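Long-range contact in phage-like element PBSX protein XkdM (Bacillus subtilis, PDB 2GUJ), which probably forms the tail tube of PBSX, a defective phage-like particle of Bacillus subtilis: residues A5-F17 and H25-K37. Numbering follows the deposited sequence.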
ATOM      1  N   ALA B   5      -0.625  -4.813  -9.654  1.00 68.08           N
ATOM      2  CA  ALA B   5       0.779  -5.093 -10.084  1.00 69.17           C
ATOM      3  C   ALA B   5       1.229  -3.930 -10.946  1.00 67.81           C
ATOM      4  O   ALA B   5       1.558  -2.862 -10.437  1.00 68.26           O
ATOM      5  CB  ALA B   5       0.823  -6.402 -10.875  1.00 70.00           C
ATOM      6  N   GLN B   6       1.220  -4.130 -12.255  1.00 59.34           N
ATOM      7  CA  GLN B   6       1.628  -3.084 -13.182  1.00 56.60           C
ATOM      8  C   GLN B   6       0.409  -2.285 -13.639  1.00 52.19           C
ATOM      9  O   GLN B   6       0.514  -1.383 -14.469  1.00 51.25           O
ATOM     10  CB  GLN B   6       2.330  -3.680 -14.410  1.00 70.00           C
ATOM     11  CG  GLN B   6       3.287  -2.718 -15.082  1.00 70.00           C
ATOM     12  CD  GLN B   6       4.415  -2.288 -14.158  1.00 70.00           C
ATOM     13  OE1 GLN B   6       5.265  -3.098 -13.781  1.00 70.00           O
ATOM     14  NE2 GLN B   6       4.424  -1.009 -13.783  1.00 70.00           N
ATOM     15  N   ASN B   7      -0.751  -2.622 -13.081  1.00 70.00           N
ATOM     16  CA  ASN B   7      -2.011  -1.937 -13.388  1.00 65.03           C
ATOM     17  C   ASN B   7      -2.027  -0.658 -12.553  1.00 60.53           C
ATOM     18  O   ASN B   7      -3.080  -0.145 -12.178  1.00 60.34           O
ATOM     19  CB  ASN B   7      -3.195  -2.825 -12.992  1.00 32.31           C
ATOM     20  CG  ASN B   7      -4.508  -2.353 -13.590  1.00 31.33           C
ATOM     21  OD1 ASN B   7      -5.564  -2.907 -13.296  1.00 29.39           O
ATOM     22  ND2 ASN B   7      -4.448  -1.330 -14.438  1.00 29.85           N
ATOM     23  N   THR B   8      -0.831  -0.151 -12.282  1.00 32.74           N
ATOM     24  CA  THR B   8      -0.632   1.036 -11.464  1.00 26.61           C
ATOM     25  C   THR B   8      -0.843   2.339 -12.243  1.00 23.80           C
ATOM     26  O   THR B   8      -1.160   2.314 -13.435  1.00 23.45           O
ATOM     27  CB  THR B   8       0.780   0.977 -10.857  1.00 32.32           C
ATOM     28  OG1 THR B   8       0.962   2.042  -9.922  1.00 32.40           O
ATOM     29  CG2 THR B   8       1.831   1.064 -11.957  1.00 32.67           C
ATOM     30  N   ILE B   9      -0.669   3.466 -11.558  1.00 24.21           N
ATOM     31  CA  ILE B   9      -0.855   4.798 -12.134  1.00 18.80           C
ATOM     32  C   ILE B   9      -0.298   5.801 -11.144  1.00 18.07           C
ATOM     33  O   ILE B   9      -0.654   5.764  -9.963  1.00 17.38           O
ATOM     34  CB  ILE B   9      -2.333   5.157 -12.282  1.00 12.13           C
ATOM     35  CG1 ILE B   9      -2.473   6.628 -12.707  1.00 10.00           C
ATOM     36  CG2 ILE B   9      -3.030   4.944 -10.962  1.00 11.91           C
ATOM     37  CD1 ILE B   9      -3.901   7.120 -12.794  1.00 10.00           C
ATOM     38  N   SER B  10       0.546   6.713 -11.609  1.00 10.72           N
ATOM     39  CA  SER B  10       1.110   7.696 -10.705  1.00 10.19           C
ATOM     40  C   SER B  10       1.470   8.975 -11.434  1.00 11.84           C
ATOM     41  O   SER B  10       1.645   8.979 -12.648  1.00 10.00           O
ATOM     42  CB  SER B  10       2.356   7.136 -10.053  1.00 10.00           C
ATOM     43  OG  SER B  10       3.472   7.502 -10.825  1.00 10.00           O
ATOM     44  N   GLY B  11       1.593  10.059 -10.682  1.00 10.00           N
ATOM     45  CA  GLY B  11       1.938  11.322 -11.294  1.00 12.27           C
ATOM     46  C   GLY B  11       2.668  12.289 -10.378  1.00 14.91           C
ATOM     47  O   GLY B  11       2.426  12.337  -9.173  1.00 13.70           O
ATOM     48  N   LYS B  12       3.571  13.063 -10.964  1.00 15.67           N
ATOM     49  CA  LYS B  12       4.346  14.056 -10.230  1.00 17.60           C
ATOM     50  C   LYS B  12       3.449  15.194  -9.736  1.00 19.73           C
ATOM     51  O   LYS B  12       2.245  15.209  -9.990  1.00 18.97           O
ATOM     52  CB  LYS B  12       5.438  14.627 -11.138  1.00 36.33           C
ATOM     53  CG  LYS B  12       6.830  13.995 -10.999  1.00 38.10           C
ATOM     54  CD  LYS B  12       7.682  14.795 -10.005  1.00 39.46           C
ATOM     55  CE  LYS B  12       9.178  14.575 -10.179  1.00 37.53           C
ATOM     56  NZ  LYS B  12       9.928  15.520  -9.313  1.00 35.87           N
ATOM     57  N   GLU B  13       4.074  16.138  -9.041  1.00 30.85           N
ATOM     58  CA  GLU B  13       3.436  17.316  -8.459  1.00 32.73           C
ATOM     59  C   GLU B  13       1.983  17.560  -8.827  1.00 31.56           C
ATOM     60  O   GLU B  13       1.651  17.724  -9.998  1.00 31.07           O
ATOM     61  CB  GLU B  13       4.262  18.556  -8.791  1.00 50.63           C
ATOM     62  CG  GLU B  13       5.724  18.404  -8.419  1.00 55.43           C
ATOM     63  CD  GLU B  13       6.310  19.638  -7.751  1.00 58.46           C
ATOM     64  OE1 GLU B  13       7.507  19.587  -7.401  1.00 60.85           O
ATOM     65  OE2 GLU B  13       5.591  20.648  -7.568  1.00 57.88           O
ATOM     66  N   GLY B  14       1.123  17.595  -7.809  1.00 38.11           N
ATOM     67  CA  GLY B  14      -0.299  17.820  -8.025  1.00 36.67           C
ATOM     68  C   GLY B  14      -0.972  18.620  -6.920  1.00 35.73           C
ATOM     69  O   GLY B  14      -0.369  18.893  -5.886  1.00 37.10           O
ATOM     70  N   ARG B  15      -2.226  19.000  -7.144  1.00 37.90           N
ATOM     71  CA  ARG B  15      -2.987  19.773  -6.171  1.00 35.79           C
ATOM     72  C   ARG B  15      -4.391  19.187  -6.000  1.00 33.03           C
ATOM     73  O   ARG B  15      -5.029  18.821  -6.990  1.00 33.14           O
ATOM     74  CB  ARG B  15      -3.090  21.231  -6.635  1.00 47.07           C
ATOM     75  CG  ARG B  15      -1.801  22.047  -6.521  1.00 51.22           C
ATOM     76  CD  ARG B  15      -0.788  21.734  -7.613  1.00 54.03           C
ATOM     77  NE  ARG B  15       0.570  22.016  -7.146  1.00 59.13           N
ATOM     78  CZ  ARG B  15       1.653  22.015  -7.921  1.00 61.94           C
ATOM     79  NH1 ARG B  15       1.538  21.752  -9.219  1.00 63.31           N
ATOM     80  NH2 ARG B  15       2.852  22.267  -7.395  1.00 62.12           N
ATOM     81  N   LEU B  16      -4.877  19.086  -4.760  1.00 20.89           N
ATOM     82  CA  LEU B  16      -6.226  18.536  -4.526  1.00 19.17           C
ATOM     83  C   LEU B  16      -7.181  19.650  -4.080  1.00 18.59           C
ATOM     84  O   LEU B  16      -6.880  20.412  -3.169  1.00 18.12           O
ATOM     85  CB  LEU B  16      -6.193  17.425  -3.466  1.00 15.53           C
ATOM     86  CG  LEU B  16      -6.124  17.896  -2.016  1.00 13.55           C
ATOM     87  CD1 LEU B  16      -6.266  16.716  -1.059  1.00 12.67           C
ATOM     88  CD2 LEU B  16      -4.815  18.614  -1.807  1.00 10.59           C
ATOM     89  N   PHE B  17      -8.344  19.723  -4.718  1.00 24.70           N
ATOM     90  CA  PHE B  17      -9.299  20.788  -4.430  1.00 23.19           C
ATOM     91  C   PHE B  17     -10.567  20.342  -3.717  1.00 22.22           C
ATOM     92  O   PHE B  17     -11.258  19.445  -4.182  1.00 22.71           O
ATOM     93  CB  PHE B  17      -9.685  21.491  -5.742  1.00 24.95           C
ATOM     94  CG  PHE B  17      -8.506  21.993  -6.542  1.00 25.23           C
ATOM     95  CD1 PHE B  17      -7.464  21.138  -6.898  1.00 27.04           C
ATOM     96  CD2 PHE B  17      -8.438  23.317  -6.947  1.00 25.73           C
ATOM     97  CE1 PHE B  17      -6.374  21.598  -7.639  1.00 26.59           C
ATOM     98  CE2 PHE B  17      -7.357  23.777  -7.686  1.00 26.56           C
ATOM     99  CZ  PHE B  17      -6.323  22.916  -8.033  1.00 27.15           C
ATOM    100  N   HIS B  25      -0.441  21.183  -1.756  1.00 47.43           N
ATOM    101  CA  HIS B  25       0.347  20.937  -2.943  1.00 47.67           C
ATOM    102  C   HIS B  25       0.980  19.590  -2.704  1.00 44.93           C
ATOM    103  O   HIS B  25       2.108  19.498  -2.226  1.00 45.70           O
ATOM    104  CB  HIS B  25       1.410  22.021  -3.112  1.00 57.20           C
ATOM    105  CG  HIS B  25       0.836  23.360  -3.447  1.00 61.36           C
ATOM    106  ND1 HIS B  25       1.616  24.442  -3.802  1.00 63.32           N
ATOM    107  CD2 HIS B  25      -0.448  23.787  -3.510  1.00 62.58           C
ATOM    108  CE1 HIS B  25       0.837  25.472  -4.072  1.00 64.31           C
ATOM    109  NE2 HIS B  25      -0.423  25.102  -3.903  1.00 63.96           N
ATOM    110  N   ILE B  26       0.227  18.545  -3.020  1.00 25.17           N
ATOM    111  CA  ILE B  26       0.693  17.182  -2.841  1.00 21.46           C
ATOM    112  C   ILE B  26       1.691  16.760  -3.910  1.00 18.17           C
ATOM    113  O   ILE B  26       1.451  16.917  -5.105  1.00 17.27           O
ATOM    114  CB  ILE B  26      -0.484  16.207  -2.837  1.00 31.02           C
ATOM    115  CG1 ILE B  26       0.035  14.776  -2.737  1.00 29.94           C
ATOM    116  CG2 ILE B  26      -1.326  16.407  -4.090  1.00 31.18           C
ATOM    117  CD1 ILE B  26      -0.778  13.910  -1.806  1.00 29.95           C
ATOM    118  N   LYS B  27       2.817  16.217  -3.470  1.00 21.09           N
ATOM    119  CA  LYS B  27       3.852  15.788  -4.398  1.00 20.04           C
ATOM    120  C   LYS B  27       3.581  14.407  -4.955  1.00 18.62           C
ATOM    121  O   LYS B  27       2.442  14.057  -5.239  1.00 20.41           O
ATOM    122  CB  LYS B  27       5.213  15.794  -3.716  1.00 35.50           C
ATOM    123  CG  LYS B  27       6.220  16.706  -4.388  1.00 38.56           C
ATOM    124  CD  LYS B  27       5.762  18.153  -4.350  1.00 41.48           C
ATOM    125  CE  LYS B  27       6.887  19.080  -4.748  1.00 42.59           C
ATOM    126  NZ  LYS B  27       6.476  20.515  -4.763  1.00 43.23           N
ATOM    127  N   THR B  28       4.635  13.622  -5.121  1.00 24.10           N
ATOM    128  CA  THR B  28       4.488  12.281  -5.646  1.00 20.73           C
ATOM    129  C   THR B  28       3.284  11.556  -5.065  1.00 19.31           C
ATOM    130  O   THR B  28       3.017  11.609  -3.861  1.00 18.81           O
ATOM    131  CB  THR B  28       5.733  11.450  -5.359  1.00 20.91           C
ATOM    132  OG1 THR B  28       5.492  10.091  -5.737  1.00 19.59           O
ATOM    133  CG2 THR B  28       6.067  11.503  -3.864  1.00 21.48           C
ATOM    134  N   PHE B  29       2.563  10.881  -5.946  1.00 10.00           N
ATOM    135  CA  PHE B  29       1.394  10.107  -5.566  1.00 10.00           C
ATOM    136  C   PHE B  29       1.323   8.949  -6.544  1.00 10.00           C
ATOM    137  O   PHE B  29       1.761   9.076  -7.687  1.00 10.00           O
ATOM    138  CB  PHE B  29       0.136  10.975  -5.657  1.00 18.19           C
ATOM    139  CG  PHE B  29      -0.591  10.867  -6.956  1.00 17.11           C
ATOM    140  CD1 PHE B  29      -1.463   9.814  -7.187  1.00 16.60           C
ATOM    141  CD2 PHE B  29      -0.360  11.785  -7.976  1.00 17.81           C
ATOM    142  CE1 PHE B  29      -2.091   9.669  -8.419  1.00 17.86           C
ATOM    143  CE2 PHE B  29      -0.985  11.651  -9.212  1.00 16.96           C
ATOM    144  CZ  PHE B  29      -1.851  10.585  -9.439  1.00 17.44           C
ATOM    145  N   GLU B  30       0.792   7.819  -6.096  1.00 23.50           N
ATOM    146  CA  GLU B  30       0.675   6.649  -6.961  1.00 24.63           C
ATOM    147  C   GLU B  30      -0.557   5.835  -6.580  1.00 23.74           C
ATOM    148  O   GLU B  30      -0.626   5.279  -5.486  1.00 23.96           O
ATOM    149  CB  GLU B  30       1.926   5.778  -6.839  1.00 40.32           C
ATOM    150  CG  GLU B  30       1.899   4.517  -7.706  1.00 45.95           C
ATOM    151  CD  GLU B  30       3.037   3.555  -7.381  1.00 48.67           C
ATOM    152  OE1 GLU B  30       3.053   3.002  -6.254  1.00 49.64           O
ATOM    153  OE2 GLU B  30       3.917   3.345  -8.251  1.00 48.11           O
ATOM    154  N   ALA B  31      -1.522   5.760  -7.491  1.00 10.00           N
ATOM    155  CA  ALA B  31      -2.754   5.031  -7.229  1.00 10.00           C
ATOM    156  C   ALA B  31      -2.750   3.652  -7.847  1.00 10.00           C
ATOM    157  O   ALA B  31      -1.735   3.205  -8.357  1.00 10.00           O
ATOM    158  CB  ALA B  31      -3.947   5.827  -7.736  1.00 27.72           C
ATOM    159  N   ASN B  32      -3.911   3.005  -7.830  1.00 27.17           N
ATOM    160  CA  ASN B  32      -4.065   1.649  -8.353  1.00 30.33           C
ATOM    161  C   ASN B  32      -5.479   1.283  -8.805  1.00 31.38           C
ATOM    162  O   ASN B  32      -6.250   0.754  -7.999  1.00 33.03           O
ATOM    163  CB  ASN B  32      -3.663   0.646  -7.272  1.00 36.42           C
ATOM    164  CG  ASN B  32      -2.184   0.375  -7.246  1.00 38.51           C
ATOM    165  OD1 ASN B  32      -1.636  -0.195  -8.190  1.00 39.86           O
ATOM    166  ND2 ASN B  32      -1.522   0.766  -6.160  1.00 38.62           N
ATOM    167  N   VAL B  33      -5.846   1.522 -10.062  1.00 10.07           N
ATOM    168  CA  VAL B  33      -7.198   1.129 -10.464  1.00 11.64           C
ATOM    169  C   VAL B  33      -7.433  -0.334 -10.096  1.00 14.05           C
ATOM    170  O   VAL B  33      -6.651  -1.203 -10.465  1.00 13.57           O
ATOM    171  CB  VAL B  33      -7.430   1.289 -11.969  1.00 17.94           C
ATOM    172  CG1 VAL B  33      -7.829   2.720 -12.280  1.00 18.28           C
ATOM    173  CG2 VAL B  33      -6.172   0.921 -12.731  1.00 18.74           C
ATOM    174  N   GLU B  34      -8.498  -0.604  -9.350  1.00 20.55           N
ATOM    175  CA  GLU B  34      -8.799  -1.968  -8.948  1.00 24.48           C
ATOM    176  C   GLU B  34      -9.406  -2.767 -10.080  1.00 29.25           C
ATOM    177  O   GLU B  34     -10.392  -2.343 -10.686  1.00 29.78           O
ATOM    178  CB  GLU B  34      -9.769  -1.995  -7.783  1.00 45.29           C
ATOM    179  CG  GLU B  34     -10.214  -3.404  -7.431  1.00 46.27           C
ATOM    180  CD  GLU B  34     -11.530  -3.418  -6.691  1.00 46.52           C
ATOM    181  OE1 GLU B  34     -12.566  -3.125  -7.335  1.00 46.13           O
ATOM    182  OE2 GLU B  34     -11.524  -3.712  -5.473  1.00 45.72           O
ATOM    183  N   LYS B  35      -8.815  -3.931 -10.341  1.00 36.70           N
ATOM    184  CA  LYS B  35      -9.261  -4.851 -11.387  1.00 41.46           C
ATOM    185  C   LYS B  35     -10.119  -5.912 -10.725  1.00 41.80           C
ATOM    186  O   LYS B  35      -9.618  -6.978 -10.354  1.00 42.49           O
ATOM    187  CB  LYS B  35      -8.058  -5.535 -12.045  1.00 61.35           C
ATOM    188  CG  LYS B  35      -8.421  -6.766 -12.888  1.00 69.72           C
ATOM    189  CD  LYS B  35      -7.210  -7.673 -13.131  1.00 70.00           C
ATOM    190  CE  LYS B  35      -7.577  -8.920 -13.952  1.00 70.00           C
ATOM    191  NZ  LYS B  35      -6.415  -9.846 -14.131  1.00 70.00           N
ATOM    192  N   ASN B  36     -11.411  -5.639 -10.592  1.00 44.86           N
ATOM    193  CA  ASN B  36     -12.289  -6.589  -9.928  1.00 44.33           C
ATOM    194  C   ASN B  36     -13.399  -7.183 -10.768  1.00 43.85           C
ATOM    195  O   ASN B  36     -14.057  -6.491 -11.548  1.00 43.44           O
ATOM    196  CB  ASN B  36     -12.900  -5.950  -8.677  1.00 54.55           C
ATOM    197  CG  ASN B  36     -12.804  -6.847  -7.451  1.00 54.64           C
ATOM    198  OD1 ASN B  36     -11.722  -7.309  -7.090  1.00 54.92           O
ATOM    199  ND2 ASN B  36     -13.939  -7.089  -6.798  1.00 55.74           N
ATOM    200  N   LYS B  37     -13.578  -8.489 -10.576  1.00 70.00           N
ATOM    201  CA  LYS B  37     -14.616  -9.286 -11.218  1.00 69.79           C
ATOM    202  C   LYS B  37     -14.709  -9.212 -12.742  1.00 68.17           C
ATOM    203  O   LYS B  37     -13.699  -9.190 -13.450  1.00 67.42           O
ATOM    204  CB  LYS B  37     -15.971  -8.929 -10.576  1.00 48.51           C
ATOM    205  CG  LYS B  37     -15.964  -9.085  -9.050  1.00 48.60           C
ATOM    206  CD  LYS B  37     -17.097  -8.325  -8.386  1.00 50.07           C
ATOM    207  CE  LYS B  37     -16.956  -8.347  -6.869  1.00 50.28           C
ATOM    208  NZ  LYS B  37     -18.066  -7.636  -6.172  1.00 51.16           N
TER
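I9 and A31 face each other as an antiparallel hydrogen-bonded pair in the sheet of this phage tail tube fold, where strand 25-33 is flanked first by strand 9-11 and then, past a corner at K12 and E13, by strand 14-17. The example illustrates how one long strand can hold two short ones. Strand 9-11 runs at 160° to it, whereas strand 14-17, its partner in a beta hairpin, is turned to 137°. A31 N donates to I9 O, nearly in line with the carbonyl, while I9 N returns only a weak bond to A31 O; beside them I9 CG2 meets A31 CB at 3.5 Å. On the same buried face the ring of F29 lies against the G11 main chain, with G11 N above one ring face, 3.4 Å from F29 CE2; G11 N also donates a hydrogen bond to F29 O. I26 uses its CG2 branch against the G14 carbonyl, while G14 N donates to I26 O at 2.8 Å. A61 of strand 57-63 touches both I26 and F29, while L88 and A90 of strand 86-92 meet I26 and F29 respectively, so the two side chains join the interior.

S10 and E30 lie on the other face of the sheet, where S10 CB packs against E30 CB at 3.5 Å and S10 OG is hydrogen-bonded to D93. At the corner, the E13 and K27 chains run alongside each other, and a kink in K27 (chi2 62°) turns its ammonium toward the carboxylate. In this salt-bridge network E13 OE2 is shared by K27 NZ at 2.9 Å and R15 NH2 at 3.2 Å, both hydrogen bonds being weak. R15 also crosses H25, whose NE2 is hydrogen-bonded to E22: H25 CG lies at the guanidinium edge, and R15 NE sits over one imidazole face, toward its rim, 3.9 Å from H25 CG.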